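Long-range contact in putative NADH-flavin reductase (Lactobacillus casei ATCC 334, PDB 3H2S), which binds NADPH and is probably an oxidoreductase of the NAD(P)H-binding Rossmann superfamily, perhaps acting on flavins: residues V151-S157 with I206-V212. Residue numbers count along the deposited sequence, not the author numbering.
Sequences VNWIGIS and IRDRIVV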
loop_
_atom_site.group_PDB
_atom_site.type_symbol
_atom_site.label_atom_id
_atom_site.label_comp_id
_atom_site.label_asym_id
_atom_site.label_seq_id
_atom_site.Cartn_x
_atom_site.Cartn_y
_atom_site.Cartn_z
ATOM N N VAL A 151 11.455 6.890 2.755
ATOM C CA VAL A 151 12.030 5.624 2.341
ATOM C C VAL A 151 12.878 5.891 1.113
ATOM O O VAL A 151 12.547 6.787 0.310
ATOM C CB VAL A 151 10.907 4.584 2.016
ATOM C CG1 VAL A 151 11.457 3.397 1.221
ATOM C CG2 VAL A 151 10.271 4.090 3.328
ATOM N N ASN A 152 13.995 5.172 0.974
ATOM C CA ASN A 152 14.896 5.426 -0.161
ATOM C C ASN A 152 14.490 4.661 -1.426
ATOM O O ASN A 152 15.211 3.768 -1.889
ATOM C CB ASN A 152 16.364 5.144 0.196
ATOM C CG ASN A 152 16.924 6.157 1.181
ATOM O OD1 ASN A 152 16.549 7.334 1.167
ATOM N ND2 ASN A 152 17.827 5.704 2.041
ATOM N N TRP A 153 13.306 4.965 -1.940
ATOM C CA TRP A 153 12.816 4.284 -3.135
ATOM C C TRP A 153 13.213 5.045 -4.390
ATOM O O TRP A 153 13.559 6.223 -4.325
ATOM C CB TRP A 153 11.297 4.077 -3.078
ATOM C CG TRP A 153 10.499 5.347 -3.001
ATOM C CD1 TRP A 153 10.019 5.950 -1.869
ATOM C CD2 TRP A 153 10.138 6.206 -4.094
ATOM N NE1 TRP A 153 9.342 7.096 -2.199
ATOM C CE2 TRP A 153 9.375 7.259 -3.560
ATOM C CE3 TRP A 153 10.261 6.107 -5.490
ATOM C CZ2 TRP A 153 8.835 8.263 -4.358
ATOM C CZ3 TRP A 153 9.709 7.106 -6.277
ATOM C CH2 TRP A 153 8.993 8.151 -5.711
ATOM N N ILE A 154 13.312 4.319 -5.499
ATOM C CA ILE A 154 13.609 4.901 -6.791
ATOM C C ILE A 154 12.707 4.213 -7.824
ATOM O O ILE A 154 12.589 2.990 -7.841
ATOM C CB ILE A 154 15.081 4.681 -7.194
ATOM C CG1 ILE A 154 16.042 5.360 -6.212
ATOM C CG2 ILE A 154 15.341 5.199 -8.616
ATOM C CD1 ILE A 154 17.476 4.847 -6.342
ATOM N N GLY A 155 11.997 5.006 -8.625
ATOM C CA GLY A 155 11.170 4.443 -9.687
ATOM C C GLY A 155 11.817 4.581 -11.053
ATOM O O GLY A 155 12.398 5.626 -11.380
ATOM N N ILE A 156 11.800 3.494 -11.824
ATOM C CA ILE A 156 12.269 3.536 -13.197
ATOM C C ILE A 156 11.241 2.900 -14.132
ATOM O O ILE A 156 10.893 1.711 -14.004
ATOM C CB ILE A 156 13.617 2.799 -13.381
ATOM C CG1 ILE A 156 14.664 3.324 -12.401
ATOM C CG2 ILE A 156 14.100 2.948 -14.822
ATOM C CD1 ILE A 156 16.000 2.590 -12.481
ATOM N N SER A 157 10.756 3.705 -15.072
ATOM C CA SER A 157 9.810 3.219 -16.069
ATOM C C SER A 157 10.591 2.854 -17.318
ATOM O O SER A 157 11.491 3.607 -17.732
ATOM C CB SER A 157 8.773 4.295 -16.407
ATOM O OG SER A 157 7.816 4.427 -15.377
ATOM N N ILE A 206 16.610 9.216 -6.089
ATOM C CA ILE A 206 15.928 8.827 -4.857
ATOM C C ILE A 206 14.624 9.629 -4.671
ATOM O O ILE A 206 14.596 10.849 -4.870
ATOM C CB ILE A 206 16.837 8.958 -3.617
ATOM C CG1 ILE A 206 17.867 7.816 -3.596
ATOM C CG2 ILE A 206 15.996 8.934 -2.329
ATOM C CD1 ILE A 206 18.986 7.986 -2.575
ATOM N N ARG A 207 13.530 8.905 -4.465
ATOM C CA ARG A 207 12.199 9.501 -4.300
ATOM C C ARG A 207 11.766 10.242 -5.557
ATOM O O ARG A 207 11.004 11.208 -5.504
ATOM C CB ARG A 207 12.149 10.415 -3.065
ATOM C CG ARG A 207 12.195 9.679 -1.720
ATOM C CD ARG A 207 12.653 10.636 -0.593
ATOM N NE ARG A 207 13.324 9.909 0.475
ATOM C CZ ARG A 207 14.584 10.098 0.840
ATOM N NH1 ARG A 207 15.291 11.092 0.318
ATOM N NH2 ARG A 207 15.101 9.363 1.812
ATOM N N ASP A 208 12.227 9.751 -6.697
ATOM C CA ASP A 208 11.848 10.316 -7.981
ATOM C C ASP A 208 11.637 9.157 -8.946
ATOM O O ASP A 208 11.979 8.014 -8.649
ATOM C CB ASP A 208 12.954 11.242 -8.489
ATOM C CG ASP A 208 12.446 12.294 -9.464
ATOM O OD1 ASP A 208 11.290 12.189 -9.928
ATOM O OD2 ASP A 208 13.240 13.184 -9.828
ATOM N N ARG A 209 11.062 9.459 -10.101
ATOM C CA ARG A 209 10.911 8.478 -11.164
ATOM C C ARG A 209 11.666 8.960 -12.393
ATOM O O ARG A 209 11.589 10.130 -12.748
ATOM C CB ARG A 209 9.436 8.292 -11.505
ATOM C CG ARG A 209 9.186 7.185 -12.520
ATOM C CD ARG A 209 9.142 7.692 -13.945
ATOM N NE ARG A 209 8.044 8.631 -14.146
ATOM C CZ ARG A 209 6.799 8.267 -14.433
ATOM N NH1 ARG A 209 6.511 6.980 -14.619
ATOM N NH2 ARG A 209 5.836 9.185 -14.532
ATOM N N ILE A 210 12.458 8.073 -12.984
ATOM C CA ILE A 210 13.038 8.323 -14.294
ATOM C C ILE A 210 12.531 7.322 -15.339
ATOM O O ILE A 210 11.903 6.327 -14.997
ATOM C CB ILE A 210 14.570 8.324 -14.239
ATOM C CG1 ILE A 210 15.096 6.995 -13.678
ATOM C CG2 ILE A 210 15.071 9.531 -13.405
ATOM C CD1 ILE A 210 16.612 6.787 -13.877
ATOM N N VAL A 211 12.722 7.647 -16.614
ATOM C CA VAL A 211 12.375 6.723 -17.696
ATOM C C VAL A 211 13.655 6.512 -18.490
ATOM O O VAL A 211 14.451 7.438 -18.632
ATOM C CB VAL A 211 11.301 7.315 -18.629
ATOM C CG1 VAL A 211 11.690 8.724 -19.101
ATOM C CG2 VAL A 211 11.039 6.400 -19.820
ATOM N N VAL A 212 13.822 5.323 -19.056
ATOM C CA VAL A 212 15.034 5.045 -19.833
ATOM C C VAL A 212 14.724 4.433 -21.192
ATOM O O VAL A 212 13.775 3.666 -21.325
ATOM C CB VAL A 212 16.022 4.151 -19.048
ATOM C CG1 VAL A 212 16.610 4.932 -17.890
ATOM C CG2 VAL A 212 15.332 2.900 -18.532
#
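Two strands run parallel, their axes 4.6 Å apart at closest approach and 30° from perfect alignment. The backbone hydrogen-bond ladder is regular: W153 O accepts from R207 N (2.7 Å), D208 O from G155 N (3.0 Å), G155 O from I210 N (2.9 Å), I210 O from S157 N (2.9 Å) and S157 O from V212 N (3.2 Å). On one face the isoleucines form a ridge. I154 CG1 meets I206 CG1 at 4.0 Å. I156 sits beside I210 and touches V212, with CG1 3.9 Å from I210 CG1 and CG2 3.9 Å from V212 CG2. Helix 189-201 covers I156, I210 and V212. On the other face G155 lacks a side chain, leaving a shallow gap bordered by W153 and S157. R209 CG lies over it. R209 NH1 donates a hydrogen bond to S157 OG (3.0 Å), itself hydrogen-bonded to G105 O. S108 hydrogen-bonds and D175 salt-bridges the R209 guanidinium. The W153 ring lies under the R207 backbone, a CH-pi contact with CA 3.6 Å from the six-membered ring centroid. This pairing adds strand 209-214 beside 153-158 in the parallel sheet of a Rossmann-type fold, with the S157 side chain about 6 Å from bound NADPH.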